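Local coordinates for protein (alpha-2u-globulin) (Rattus norvegicus, PDB 2A2U) that probably binds and carries small hydrophobic molecules, such as odorants or hyaline droplet inducers, in the internal cavity of a lipocalin barrel, at residues 112-115 against 119-122; 149-154 against 162-167; 74-79 against 83-88. All coordinates share one frame; numbering follows the deposited sequence.

Interaction 1 of 3, residues 112-115 against 119-122; sequences LKTD and YVMF
Y119 and D115 meet at the turn end of the β-hairpin 106-114/119-128, part of the lipocalin barrel. The D115 carboxylate folds back across the turn: OD1 takes the N-H of Y119 (Y119 N to D115 OD1, 3.0 Å) on its syn side but well out of the carboxylate plane, while OD2 forms a salt bridge with R118. With chi1 at 69°, the ring of Y119 stands between its own backbone N and carbonyl carbon, and this swings it under the neighbouring strand. D115 N lies above one ring face toward the rim, and the D115 carboxylate inclines only 27° from the ring, its CG 3.4 Å from Y119 CE1. At the ring edge, near the plane, K113 CG and CD both pack 3.7 Å from Y119 OH, and past CD the lysine chain bends away. I149 and K152 of helix 147-158 also touch this tyrosine, so a serine here would probably leave the K113 methylenes and D115 CB without the ring they pack on and open a gap beside I149. On the other face of the sheet T114 and V120, a non-hydrogen-bonded pair, point the same way side by side. T114 OG1, swung anti to its own N, donates to Y119 O at 2.8 Å in the carbonyl plane and receives Y116 N, which fixes the hydroxyl between strand and turn. Further along, the ladder is irregular: L112 and K113 both face M121, a classic β-bulge, and each sends a weak bond to M121 O. The bond in the opposite direction is straighter: M121 N meets K113 O at 2.8 Å with an N-H...O angle of 165°, and the same oxygen touches V120 CA at 3.4 Å.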
ATOM      1  N   LEU A 112     -16.407  15.157 -12.526  1.00 28.50           N
ATOM      2  CA  LEU A 112     -17.266  15.607 -13.601  1.00 28.50           C
ATOM      3  C   LEU A 112     -17.829  17.007 -13.412  1.00 28.50           C
ATOM      4  O   LEU A 112     -17.715  17.842 -14.311  1.00 28.50           O
ATOM      5  CB  LEU A 112     -18.402  14.605 -13.789  1.00 23.84           C
ATOM      6  CG  LEU A 112     -18.835  14.315 -15.218  1.00 23.84           C
ATOM      7  CD1 LEU A 112     -17.637  13.851 -16.017  1.00 23.84           C
ATOM      8  CD2 LEU A 112     -19.911  13.251 -15.216  1.00 23.84           C
ATOM      9  N   LYS A 113     -18.443  17.260 -12.257  1.00 32.21           N
ATOM     10  CA  LYS A 113     -19.038  18.565 -11.967  1.00 32.21           C
ATOM     11  C   LYS A 113     -19.164  18.792 -10.463  1.00 32.21           C
ATOM     12  O   LYS A 113     -19.487  17.872  -9.721  1.00 32.21           O
ATOM     13  CB  LYS A 113     -20.411  18.677 -12.644  1.00 72.04           C
ATOM     14  CG  LYS A 113     -21.071  20.040 -12.522  1.00 72.04           C
ATOM     15  CD  LYS A 113     -22.368  20.110 -13.323  1.00 72.04           C
ATOM     16  CE  LYS A 113     -22.109  20.263 -14.818  1.00 72.04           C
ATOM     17  NZ  LYS A 113     -21.528  21.598 -15.170  1.00 72.04           N
ATOM     18  N   THR A 114     -18.890  20.012 -10.019  1.00 32.80           N
ATOM     19  CA  THR A 114     -18.988  20.344  -8.602  1.00 32.80           C
ATOM     20  C   THR A 114     -19.250  21.833  -8.416  1.00 32.80           C
ATOM     21  O   THR A 114     -18.857  22.642  -9.252  1.00 32.80           O
ATOM     22  CB  THR A 114     -17.692  19.970  -7.837  1.00 21.77           C
ATOM     23  OG1 THR A 114     -17.919  20.052  -6.425  1.00 21.77           O
ATOM     24  CG2 THR A 114     -16.565  20.922  -8.184  1.00 21.77           C
ATOM     25  N   ASP A 115     -19.984  22.172  -7.362  1.00 28.14           N
ATOM     26  CA  ASP A 115     -20.269  23.560  -7.035  1.00 28.14           C
ATOM     27  C   ASP A 115     -19.604  23.831  -5.687  1.00 28.14           C
ATOM     28  O   ASP A 115     -19.759  24.888  -5.094  1.00 28.14           O
ATOM     29  CB  ASP A 115     -21.781  23.814  -7.019  1.00 41.19           C
ATOM     30  CG  ASP A 115     -22.444  23.433  -5.718  1.00 41.19           C
ATOM     31  OD1 ASP A 115     -21.999  22.470  -5.068  1.00 41.19           O
ATOM     32  OD2 ASP A 115     -23.437  24.097  -5.359  1.00 41.19           O
ATOM     33  N   TYR A 119     -22.769  19.754  -4.057  1.00 19.50           N
ATOM     34  CA  TYR A 119     -22.591  18.479  -4.728  1.00 19.50           C
ATOM     35  C   TYR A 119     -21.249  18.286  -5.441  1.00 19.50           C
ATOM     36  O   TYR A 119     -20.468  19.223  -5.628  1.00 19.50           O
ATOM     37  CB  TYR A 119     -23.726  18.281  -5.743  1.00 35.43           C
ATOM     38  CG  TYR A 119     -23.646  19.223  -6.928  1.00 35.43           C
ATOM     39  CD1 TYR A 119     -24.111  20.531  -6.838  1.00 35.43           C
ATOM     40  CD2 TYR A 119     -23.055  18.817  -8.126  1.00 35.43           C
ATOM     41  CE1 TYR A 119     -23.987  21.413  -7.915  1.00 35.43           C
ATOM     42  CE2 TYR A 119     -22.925  19.688  -9.203  1.00 35.43           C
ATOM     43  CZ  TYR A 119     -23.386  20.983  -9.094  1.00 35.43           C
ATOM     44  OH  TYR A 119     -23.228  21.860 -10.146  1.00 35.43           O
ATOM     45  N   VAL A 120     -20.999  17.033  -5.807  1.00 21.42           N
ATOM     46  CA  VAL A 120     -19.819  16.637  -6.563  1.00 21.42           C
ATOM     47  C   VAL A 120     -20.175  15.353  -7.291  1.00 21.42           C
ATOM     48  O   VAL A 120     -20.691  14.411  -6.698  1.00 21.42           O
ATOM     49  CB  VAL A 120     -18.540  16.456  -5.700  1.00 18.16           C
ATOM     50  CG1 VAL A 120     -18.668  15.287  -4.736  1.00 18.16           C
ATOM     51  CG2 VAL A 120     -17.345  16.266  -6.609  1.00 18.16           C
ATOM     52  N   MET A 121     -20.014  15.380  -8.605  1.00 22.45           N
ATOM     53  CA  MET A 121     -20.320  14.233  -9.442  1.00 22.45           C
ATOM     54  C   MET A 121     -19.006  13.642  -9.947  1.00 22.45           C
ATOM     55  O   MET A 121     -18.170  14.343 -10.527  1.00 22.45           O
ATOM     56  CB  MET A 121     -21.207  14.659 -10.618  1.00 31.24           C
ATOM     57  CG  MET A 121     -22.397  15.512 -10.206  1.00 31.24           C
ATOM     58  SD  MET A 121     -23.466  15.981 -11.559  1.00 31.24           S
ATOM     59  CE  MET A 121     -24.904  16.518 -10.672  1.00 31.24           C
ATOM     60  N   PHE A 122     -18.795  12.366  -9.648  1.00 15.85           N
ATOM     61  CA  PHE A 122     -17.590  11.677 -10.079  1.00 15.85           C
ATOM     62  C   PHE A 122     -17.979  10.694 -11.165  1.00 15.85           C
ATOM     63  O   PHE A 122     -19.085  10.167 -11.170  1.00 15.85           O
ATOM     64  CB  PHE A 122     -16.974  10.884  -8.926  1.00 12.74           C
ATOM     65  CG  PHE A 122     -16.312  11.723  -7.868  1.00 12.74           C
ATOM     66  CD1 PHE A 122     -14.992  12.116  -8.012  1.00 12.74           C
ATOM     67  CD2 PHE A 122     -16.980  12.039  -6.689  1.00 12.74           C
ATOM     68  CE1 PHE A 122     -14.347  12.802  -7.001  1.00 12.74           C
ATOM     69  CE2 PHE A 122     -16.344  12.725  -5.675  1.00 12.74           C
ATOM     70  CZ  PHE A 122     -15.025  13.106  -5.830  1.00 12.74           C
TER

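Interaction 2 of 3, residues 149-154 against 162-167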
ATOM      1  N   ILE A 149     -30.822  18.859  -8.421  1.00 29.59           N
ATOM      2  CA  ILE A 149     -29.465  18.335  -8.529  1.00 29.59           C
ATOM      3  C   ILE A 149     -29.539  16.893  -8.999  1.00 29.59           C
ATOM      4  O   ILE A 149     -28.770  16.471  -9.862  1.00 29.59           O
ATOM      5  CB  ILE A 149     -28.715  18.371  -7.178  1.00 33.07           C
ATOM      6  CG1 ILE A 149     -28.801  19.757  -6.549  1.00 33.07           C
ATOM      7  CG2 ILE A 149     -27.261  18.017  -7.385  1.00 33.07           C
ATOM      8  CD1 ILE A 149     -28.298  20.856  -7.445  1.00 33.07           C
ATOM      9  N   LYS A 150     -30.506  16.158  -8.470  1.00 26.88           N
ATOM     10  CA  LYS A 150     -30.666  14.766  -8.837  1.00 26.88           C
ATOM     11  C   LYS A 150     -31.086  14.574 -10.291  1.00 26.88           C
ATOM     12  O   LYS A 150     -30.796  13.535 -10.881  1.00 26.88           O
ATOM     13  CB  LYS A 150     -31.648  14.075  -7.901  1.00 22.87           C
ATOM     14  CG  LYS A 150     -31.223  14.103  -6.461  1.00 22.87           C
ATOM     15  CD  LYS A 150     -32.122  13.213  -5.649  1.00 22.87           C
ATOM     16  CE  LYS A 150     -31.889  13.390  -4.167  1.00 22.87           C
ATOM     17  NZ  LYS A 150     -32.772  12.487  -3.380  1.00 22.87           N
ATOM     18  N   GLU A 151     -31.752  15.569 -10.873  1.00 41.94           N
ATOM     19  CA  GLU A 151     -32.188  15.484 -12.266  1.00 41.94           C
ATOM     20  C   GLU A 151     -31.007  15.695 -13.193  1.00 41.94           C
ATOM     21  O   GLU A 151     -30.821  14.941 -14.145  1.00 41.94           O
ATOM     22  CB  GLU A 151     -33.241  16.541 -12.574  1.00134.93           C
ATOM     23  CG  GLU A 151     -34.573  15.989 -13.039  1.00134.93           C
ATOM     24  CD  GLU A 151     -34.487  15.160 -14.304  1.00134.93           C
ATOM     25  OE1 GLU A 151     -33.679  15.477 -15.205  1.00134.93           O
ATOM     26  OE2 GLU A 151     -35.265  14.195 -14.408  1.00134.93           O
ATOM     27  N   LYS A 152     -30.246  16.756 -12.935  1.00 37.22           N
ATOM     28  CA  LYS A 152     -29.062  17.093 -13.717  1.00 37.22           C
ATOM     29  C   LYS A 152     -28.144  15.878 -13.771  1.00 37.22           C
ATOM     30  O   LYS A 152     -27.556  15.570 -14.805  1.00 37.22           O
ATOM     31  CB  LYS A 152     -28.332  18.277 -13.071  1.00101.89           C
ATOM     32  CG  LYS A 152     -26.868  18.427 -13.487  1.00101.89           C
ATOM     33  CD  LYS A 152     -26.188  19.598 -12.785  1.00101.89           C
ATOM     34  CE  LYS A 152     -26.713  20.927 -13.303  1.00101.89           C
ATOM     35  NZ  LYS A 152     -26.095  22.135 -12.669  1.00101.89           N
ATOM     36  N   PHE A 153     -28.036  15.188 -12.640  1.00 33.63           N
ATOM     37  CA  PHE A 153     -27.204  14.007 -12.536  1.00 33.63           C
ATOM     38  C   PHE A 153     -27.807  12.875 -13.350  1.00 33.63           C
ATOM     39  O   PHE A 153     -27.093  12.183 -14.066  1.00 33.63           O
ATOM     40  CB  PHE A 153     -27.043  13.598 -11.067  1.00 25.91           C
ATOM     41  CG  PHE A 153     -26.259  12.330 -10.870  1.00 25.91           C
ATOM     42  CD1 PHE A 153     -24.882  12.304 -11.065  1.00 25.91           C
ATOM     43  CD2 PHE A 153     -26.905  11.153 -10.515  1.00 25.91           C
ATOM     44  CE1 PHE A 153     -24.167  11.125 -10.912  1.00 25.91           C
ATOM     45  CE2 PHE A 153     -26.194   9.972 -10.362  1.00 25.91           C
ATOM     46  CZ  PHE A 153     -24.824   9.960 -10.563  1.00 25.91           C
ATOM     47  N   ALA A 154     -29.122  12.698 -13.242  1.00 29.77           N
ATOM     48  CA  ALA A 154     -29.825  11.649 -13.976  1.00 29.77           C
ATOM     49  C   ALA A 154     -29.578  11.805 -15.469  1.00 29.77           C
ATOM     50  O   ALA A 154     -29.464  10.819 -16.187  1.00 29.77           O
ATOM     51  CB  ALA A 154     -31.313  11.700 -13.681  1.00 25.33           C
ATOM     52  N   ILE A 162     -25.647   5.286 -19.352  1.00 38.87           N
ATOM     53  CA  ILE A 162     -26.291   4.599 -18.234  1.00 38.87           C
ATOM     54  C   ILE A 162     -27.780   4.923 -18.228  1.00 38.87           C
ATOM     55  O   ILE A 162     -28.167   6.086 -18.185  1.00 38.87           O
ATOM     56  CB  ILE A 162     -25.632   4.952 -16.887  1.00 22.90           C
ATOM     57  CG1 ILE A 162     -24.140   4.602 -16.937  1.00 22.90           C
ATOM     58  CG2 ILE A 162     -26.290   4.161 -15.764  1.00 22.90           C
ATOM     59  CD1 ILE A 162     -23.288   5.383 -15.975  1.00 22.90           C
ATOM     60  N   THR A 163     -28.602   3.882 -18.333  1.00 50.33           N
ATOM     61  CA  THR A 163     -30.056   4.020 -18.376  1.00 50.33           C
ATOM     62  C   THR A 163     -30.658   4.411 -17.027  1.00 50.33           C
ATOM     63  O   THR A 163     -30.096   4.094 -15.976  1.00 50.33           O
ATOM     64  CB  THR A 163     -30.731   2.710 -18.864  1.00 56.38           C
ATOM     65  OG1 THR A 163     -30.579   1.689 -17.875  1.00 56.38           O
ATOM     66  CG2 THR A 163     -30.089   2.223 -20.146  1.00 56.38           C
ATOM     67  N   ARG A 164     -31.817   5.068 -17.072  1.00 50.99           N
ATOM     68  CA  ARG A 164     -32.528   5.519 -15.874  1.00 50.99           C
ATOM     69  C   ARG A 164     -32.896   4.364 -14.939  1.00 50.99           C
ATOM     70  O   ARG A 164     -33.185   4.591 -13.770  1.00 50.99           O
ATOM     71  CB  ARG A 164     -33.790   6.299 -16.273  1.00 88.01           C
ATOM     72  CG  ARG A 164     -34.002   7.620 -15.528  1.00 88.01           C
ATOM     73  CD  ARG A 164     -34.134   8.780 -16.515  1.00 88.01           C
ATOM     74  NE  ARG A 164     -34.248  10.091 -15.877  1.00 88.01           N
ATOM     75  CZ  ARG A 164     -34.119  11.255 -16.517  1.00 88.01           C
ATOM     76  NH1 ARG A 164     -33.865  11.301 -17.821  1.00 88.01           N
ATOM     77  NH2 ARG A 164     -34.245  12.392 -15.855  1.00 88.01           N
ATOM     78  N   ASP A 165     -32.885   3.135 -15.452  1.00 37.29           N
ATOM     79  CA  ASP A 165     -33.213   1.953 -14.650  1.00 37.29           C
ATOM     80  C   ASP A 165     -32.018   1.542 -13.778  1.00 37.29           C
ATOM     81  O   ASP A 165     -32.171   0.776 -12.824  1.00 37.29           O
ATOM     82  CB  ASP A 165     -33.622   0.788 -15.571  1.00204.93           C
ATOM     83  CG  ASP A 165     -34.214  -0.401 -14.812  1.00204.93           C
ATOM     84  OD1 ASP A 165     -34.368  -0.349 -13.573  1.00204.93           O
ATOM     85  OD2 ASP A 165     -34.551  -1.408 -15.463  1.00204.93           O
ATOM     86  N   ASN A 166     -30.834   2.064 -14.091  1.00 39.27           N
ATOM     87  CA  ASN A 166     -29.638   1.719 -13.334  1.00 39.27           C
ATOM     88  C   ASN A 166     -29.138   2.830 -12.427  1.00 39.27           C
ATOM     89  O   ASN A 166     -28.043   2.753 -11.876  1.00 39.27           O
ATOM     90  CB  ASN A 166     -28.556   1.238 -14.287  1.00 42.16           C
ATOM     91  CG  ASN A 166     -28.972  -0.011 -15.029  1.00 42.16           C
ATOM     92  OD1 ASN A 166     -29.483  -0.954 -14.431  1.00 42.16           O
ATOM     93  ND2 ASN A 166     -28.798  -0.009 -16.344  1.00 42.16           N
ATOM     94  N   ILE A 167     -29.959   3.862 -12.274  1.00 35.88           N
ATOM     95  CA  ILE A 167     -29.641   4.990 -11.412  1.00 35.88           C
ATOM     96  C   ILE A 167     -30.323   4.699 -10.079  1.00 35.88           C
ATOM     97  O   ILE A 167     -31.536   4.570 -10.025  1.00 35.88           O
ATOM     98  CB  ILE A 167     -30.182   6.306 -12.000  1.00 18.25           C
ATOM     99  CG1 ILE A 167     -29.682   6.474 -13.435  1.00 18.25           C
ATOM    100  CG2 ILE A 167     -29.681   7.479 -11.197  1.00 18.25           C
ATOM    101  CD1 ILE A 167     -30.107   7.778 -14.103  1.00 18.25           C
TER
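R164 reaches from the loop to helix 147-158 and meets both E151 and A154 there. Its NH2 points at E151 OE2 in a salt bridge, the carboxylate oxygen lying at the guanidinium edge, near its plane, and the two flat groups inclined by 41°. The modelled 2.5 Å between E151 OE2 and R164 NH2 is doubtful, because the glutamate is poorly ordered. The methyl group of A154 lies over one face of the guanidinium, with CB 3.7 Å from R164 NH2, so the flat group rests on the smallest of side chains. Next to this polar rim the contact is apolar. I167 CD1 approaches the end of the segment 149-154, 3.7 Å from A154 O and 4.1 Å from A154 CB, and I167 CG2 comes to 4.4 Å from F153 CE2. The isoleucine divides its branches between the two: CG1, anti to the carbonyl carbon (chi1 -54°), carries CD1 toward A154, while CG2 is left on the side of the phenylalanine. Beyond the two segments E158, one turn after A154, forms a salt bridge with R164 NH1, so the guanidinium has carboxylates at both NH1 and NH2. The loop itself is shaped by N166 N bonding T163 O at 2.9 Å and is tied to the loop after strand 36-44, where N46 takes T163 N and N166 ND2, and R48 reaches D165 O. The helix lies against the outside of the barrel, as in other lipocalins: F153 packs on V42, M121, M136 and L138 from strands 36-44, 119-128 and 131-140, while I167 opens the short strand 167-169 and rests on V42 and A44 of strand 36-44.

Interaction 3 of 3, residues 74-79 against 83-88; sequences KFRIKE and CRELYL
The ring of F75 receives L86 over one face and L88 at its edge. L86 CB makes a CH-pi contact, 4.2 Å from the centroid of the F75 ring and 27° off the normal, and L88 CG lies near the ring plane, 3.9 Å from F75 CE1. This follows from a chi1 of 63°, which sets the F75 ring between its backbone N and carbonyl carbon and leans it over the partner strand. Y87 meets K74 obliquely, K74 CB being 3.4 Å from Y87 CD2; its ring stacks on Y87 of the second subunit, and its OH hydrogen-bonds D65 of its own chain. The R84 guanidinium has L86 CD2 near one face and the E79 carboxylate close by, turned 68° to it; R84 NH1 and E79 OE2, 3.2 Å apart, form a salt bridge whose hydrogen bond is weak, both side chains being poorly ordered. These pairs lie on a regular antiparallel β-hairpin of the lipocalin barrel, strands 70-78 and 83-92. F75 pairs with L86, and I77 with R84, through two backbone bonds each; the shortest joins R84 N to I77 O at 2.7 Å. F75, I77 and L86 share a face with R84, which lies near the turn; this face also touches M61 and Y103, and its apolar part probably looks into the barrel. I77 CG2 packs 4.0 Å from L86 CD1. The opposite face is polar: K74, R76 and E85 gather there. E85 folds at chi2, bringing its OE1 to a long salt bridge of 3.7 Å with R76 NE, while K74 NZ turns to D65 of the second subunit. Toward the turn, K78 flanks C83, whose SG is bonded to C176 in a disulfide that pins the chain's C-terminal tail to the hairpin.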
ATOM      1  N   LYS A  74     -12.784   8.298   3.064  1.00 19.24           N
ATOM      2  CA  LYS A  74     -13.212   7.489   4.198  1.00 19.24           C
ATOM      3  C   LYS A  74     -14.682   7.212   3.960  1.00 19.24           C
ATOM      4  O   LYS A  74     -15.473   8.139   3.869  1.00 19.24           O
ATOM      5  CB  LYS A  74     -13.036   8.231   5.512  1.00 29.67           C
ATOM      6  CG  LYS A  74     -13.456   7.395   6.676  1.00 29.67           C
ATOM      7  CD  LYS A  74     -13.020   8.016   7.950  1.00 29.67           C
ATOM      8  CE  LYS A  74     -14.153   7.994   8.935  1.00 29.67           C
ATOM      9  NZ  LYS A  74     -13.737   8.434  10.290  1.00 29.67           N
ATOM     10  N   PHE A  75     -15.049   5.945   3.849  1.00 11.90           N
ATOM     11  CA  PHE A  75     -16.433   5.581   3.571  1.00 11.90           C
ATOM     12  C   PHE A  75     -16.811   4.269   4.236  1.00 11.90           C
ATOM     13  O   PHE A  75     -15.953   3.559   4.747  1.00 11.90           O
ATOM     14  CB  PHE A  75     -16.617   5.424   2.069  1.00 18.65           C
ATOM     15  CG  PHE A  75     -15.790   4.322   1.484  1.00 18.65           C
ATOM     16  CD1 PHE A  75     -14.436   4.520   1.219  1.00 18.65           C
ATOM     17  CD2 PHE A  75     -16.342   3.069   1.240  1.00 18.65           C
ATOM     18  CE1 PHE A  75     -13.641   3.483   0.725  1.00 18.65           C
ATOM     19  CE2 PHE A  75     -15.552   2.019   0.744  1.00 18.65           C
ATOM     20  CZ  PHE A  75     -14.199   2.231   0.488  1.00 18.65           C
ATOM     21  N   ARG A  76     -18.099   3.941   4.201  1.00 24.03           N
ATOM     22  CA  ARG A  76     -18.594   2.707   4.794  1.00 24.03           C
ATOM     23  C   ARG A  76     -19.176   1.807   3.739  1.00 24.03           C
ATOM     24  O   ARG A  76     -19.630   2.263   2.689  1.00 24.03           O
ATOM     25  CB  ARG A  76     -19.654   2.980   5.854  1.00 48.16           C
ATOM     26  CG  ARG A  76     -19.100   3.522   7.128  1.00 48.16           C
ATOM     27  CD  ARG A  76     -19.875   3.022   8.315  1.00 48.16           C
ATOM     28  NE  ARG A  76     -19.744   3.934   9.441  1.00 48.16           N
ATOM     29  CZ  ARG A  76     -20.493   5.021   9.597  1.00 48.16           C
ATOM     30  NH1 ARG A  76     -21.432   5.325   8.701  1.00 48.16           N
ATOM     31  NH2 ARG A  76     -20.265   5.841  10.615  1.00 48.16           N
ATOM     32  N   ILE A  77     -19.178   0.517   4.032  1.00 26.11           N
ATOM     33  CA  ILE A  77     -19.712  -0.452   3.104  1.00 26.11           C
ATOM     34  C   ILE A  77     -20.296  -1.608   3.898  1.00 26.11           C
ATOM     35  O   ILE A  77     -19.719  -2.041   4.888  1.00 26.11           O
ATOM     36  CB  ILE A  77     -18.626  -0.925   2.117  1.00 28.24           C
ATOM     37  CG1 ILE A  77     -19.240  -1.824   1.057  1.00 28.24           C
ATOM     38  CG2 ILE A  77     -17.512  -1.645   2.842  1.00 28.24           C
ATOM     39  CD1 ILE A  77     -18.356  -2.015  -0.132  1.00 28.24           C
ATOM     40  N   LYS A  78     -21.477  -2.059   3.498  1.00 43.98           N
ATOM     41  CA  LYS A  78     -22.155  -3.151   4.177  1.00 43.98           C
ATOM     42  C   LYS A  78     -21.720  -4.478   3.577  1.00 43.98           C
ATOM     43  O   LYS A  78     -22.184  -4.866   2.505  1.00 43.98           O
ATOM     44  CB  LYS A  78     -23.657  -2.983   4.015  1.00 79.58           C
ATOM     45  CG  LYS A  78     -24.460  -3.355   5.221  1.00 79.58           C
ATOM     46  CD  LYS A  78     -25.916  -3.078   4.930  1.00 79.58           C
ATOM     47  CE  LYS A  78     -26.764  -3.109   6.183  1.00 79.58           C
ATOM     48  NZ  LYS A  78     -28.182  -2.785   5.859  1.00 79.58           N
ATOM     49  N   GLU A  79     -20.784  -5.141   4.244  1.00 64.11           N
ATOM     50  CA  GLU A  79     -20.277  -6.431   3.792  1.00 64.11           C
ATOM     51  C   GLU A  79     -20.962  -7.464   4.681  1.00 64.11           C
ATOM     52  O   GLU A  79     -20.644  -7.567   5.872  1.00 64.11           O
ATOM     53  CB  GLU A  79     -18.757  -6.505   3.987  1.00224.25           C
ATOM     54  CG  GLU A  79     -17.967  -5.321   3.426  1.00224.25           C
ATOM     55  CD  GLU A  79     -16.592  -5.195   4.059  1.00224.25           C
ATOM     56  OE1 GLU A  79     -16.356  -5.813   5.117  1.00224.25           O
ATOM     57  OE2 GLU A  79     -15.742  -4.468   3.513  1.00224.25           O
ATOM     58  N   CYS A  83     -21.667  -3.085   8.439  1.00 44.45           N
ATOM     59  CA  CYS A  83     -21.049  -1.866   7.968  1.00 44.45           C
ATOM     60  C   CYS A  83     -19.586  -1.759   8.358  1.00 44.45           C
ATOM     61  O   CYS A  83     -19.257  -1.477   9.507  1.00 44.45           O
ATOM     62  CB  CYS A  83     -21.816  -0.678   8.517  1.00 34.38           C
ATOM     63  SG  CYS A  83     -23.518  -0.606   7.845  1.00 34.38           S
ATOM     64  N   ARG A  84     -18.717  -2.004   7.384  1.00 34.91           N
ATOM     65  CA  ARG A  84     -17.275  -1.949   7.555  1.00 34.91           C
ATOM     66  C   ARG A  84     -16.772  -0.544   7.202  1.00 34.91           C
ATOM     67  O   ARG A  84     -17.255   0.080   6.263  1.00 34.91           O
ATOM     68  CB  ARG A  84     -16.631  -3.039   6.680  1.00216.49           C
ATOM     69  CG  ARG A  84     -15.139  -2.902   6.404  1.00216.49           C
ATOM     70  CD  ARG A  84     -14.392  -4.223   6.628  1.00216.49           C
ATOM     71  NE  ARG A  84     -12.951  -4.090   6.422  1.00216.49           N
ATOM     72  CZ  ARG A  84     -12.277  -4.662   5.425  1.00216.49           C
ATOM     73  NH1 ARG A  84     -12.909  -5.416   4.529  1.00216.49           N
ATOM     74  NH2 ARG A  84     -10.963  -4.479   5.319  1.00216.49           N
ATOM     75  N   GLU A  85     -15.854  -0.032   8.012  1.00 27.26           N
ATOM     76  CA  GLU A  85     -15.257   1.291   7.829  1.00 27.26           C
ATOM     77  C   GLU A  85     -13.942   1.160   7.050  1.00 27.26           C
ATOM     78  O   GLU A  85     -13.034   0.443   7.471  1.00 27.26           O
ATOM     79  CB  GLU A  85     -14.995   1.905   9.208  1.00 40.24           C
ATOM     80  CG  GLU A  85     -14.466   3.320   9.216  1.00 40.24           C
ATOM     81  CD  GLU A  85     -15.527   4.349   8.927  1.00 40.24           C
ATOM     82  OE1 GLU A  85     -16.217   4.795   9.864  1.00 40.24           O
ATOM     83  OE2 GLU A  85     -15.661   4.731   7.755  1.00 40.24           O
ATOM     84  N   LEU A  86     -13.830   1.863   5.928  1.00 20.23           N
ATOM     85  CA  LEU A  86     -12.629   1.797   5.094  1.00 20.23           C
ATOM     86  C   LEU A  86     -12.077   3.173   4.742  1.00 20.23           C
ATOM     87  O   LEU A  86     -12.698   4.183   5.027  1.00 20.23           O
ATOM     88  CB  LEU A  86     -12.928   1.037   3.799  1.00 27.91           C
ATOM     89  CG  LEU A  86     -13.384  -0.417   3.918  1.00 27.91           C
ATOM     90  CD1 LEU A  86     -13.620  -0.989   2.535  1.00 27.91           C
ATOM     91  CD2 LEU A  86     -12.328  -1.219   4.653  1.00 27.91           C
ATOM     92  N   TYR A  87     -10.898   3.201   4.130  1.00 25.57           N
ATOM     93  CA  TYR A  87     -10.255   4.445   3.719  1.00 25.57           C
ATOM     94  C   TYR A  87      -9.300   4.134   2.577  1.00 25.57           C
ATOM     95  O   TYR A  87      -8.367   3.353   2.746  1.00 25.57           O
ATOM     96  CB  TYR A  87      -9.474   5.063   4.876  1.00  2.00           C
ATOM     97  CG  TYR A  87      -8.983   6.484   4.608  1.00  2.00           C
ATOM     98  CD1 TYR A  87      -7.847   6.717   3.821  1.00  2.00           C
ATOM     99  CD2 TYR A  87      -9.676   7.585   5.107  1.00  2.00           C
ATOM    100  CE1 TYR A  87      -7.409   8.008   3.544  1.00  2.00           C
ATOM    101  CE2 TYR A  87      -9.251   8.883   4.840  1.00  2.00           C
ATOM    102  CZ  TYR A  87      -8.120   9.089   4.051  1.00  2.00           C
ATOM    103  OH  TYR A  87      -7.697  10.380   3.788  1.00  2.00           O
ATOM    104  N   LEU A  88      -9.528   4.750   1.419  1.00 20.79           N
ATOM    105  CA  LEU A  88      -8.687   4.514   0.251  1.00 20.79           C
ATOM    106  C   LEU A  88      -8.035   5.786  -0.227  1.00 20.79           C
ATOM    107  O   LEU A  88      -8.607   6.860  -0.119  1.00 20.79           O
ATOM    108  CB  LEU A  88      -9.513   3.929  -0.903  1.00 20.40           C
ATOM    109  CG  LEU A  88     -10.157   2.554  -0.723  1.00 20.40           C
ATOM    110  CD1 LEU A  88     -10.992   2.201  -1.937  1.00 20.40           C
ATOM    111  CD2 LEU A  88      -9.081   1.518  -0.509  1.00 20.40           C
TER

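How the interactions relate
Interaction 1 is the buried member of the three, while interactions 2 and 3 are surface contacts. Interactions 1 and 3 each join neighbouring antiparallel strands in the same curled sheet, on opposite sides of the chain's centre, with centres about 21 Å apart. Interaction 2 is not a strand pairing: mainly side chains bridge helix and loop, with no hydrogen bond across. Yet it touches interaction 1 directly, M121 CE lying 3.6 Å from F153 CB. Chemistry follows place: interaction 1 adds side-chain-to-backbone bonds near its turn to an irregular ladder, interaction 2 sets an ion pair outside an apolar patch, and interaction 3 has a regular ladder with apolar packing on one face and charges toward a second subunit on the other.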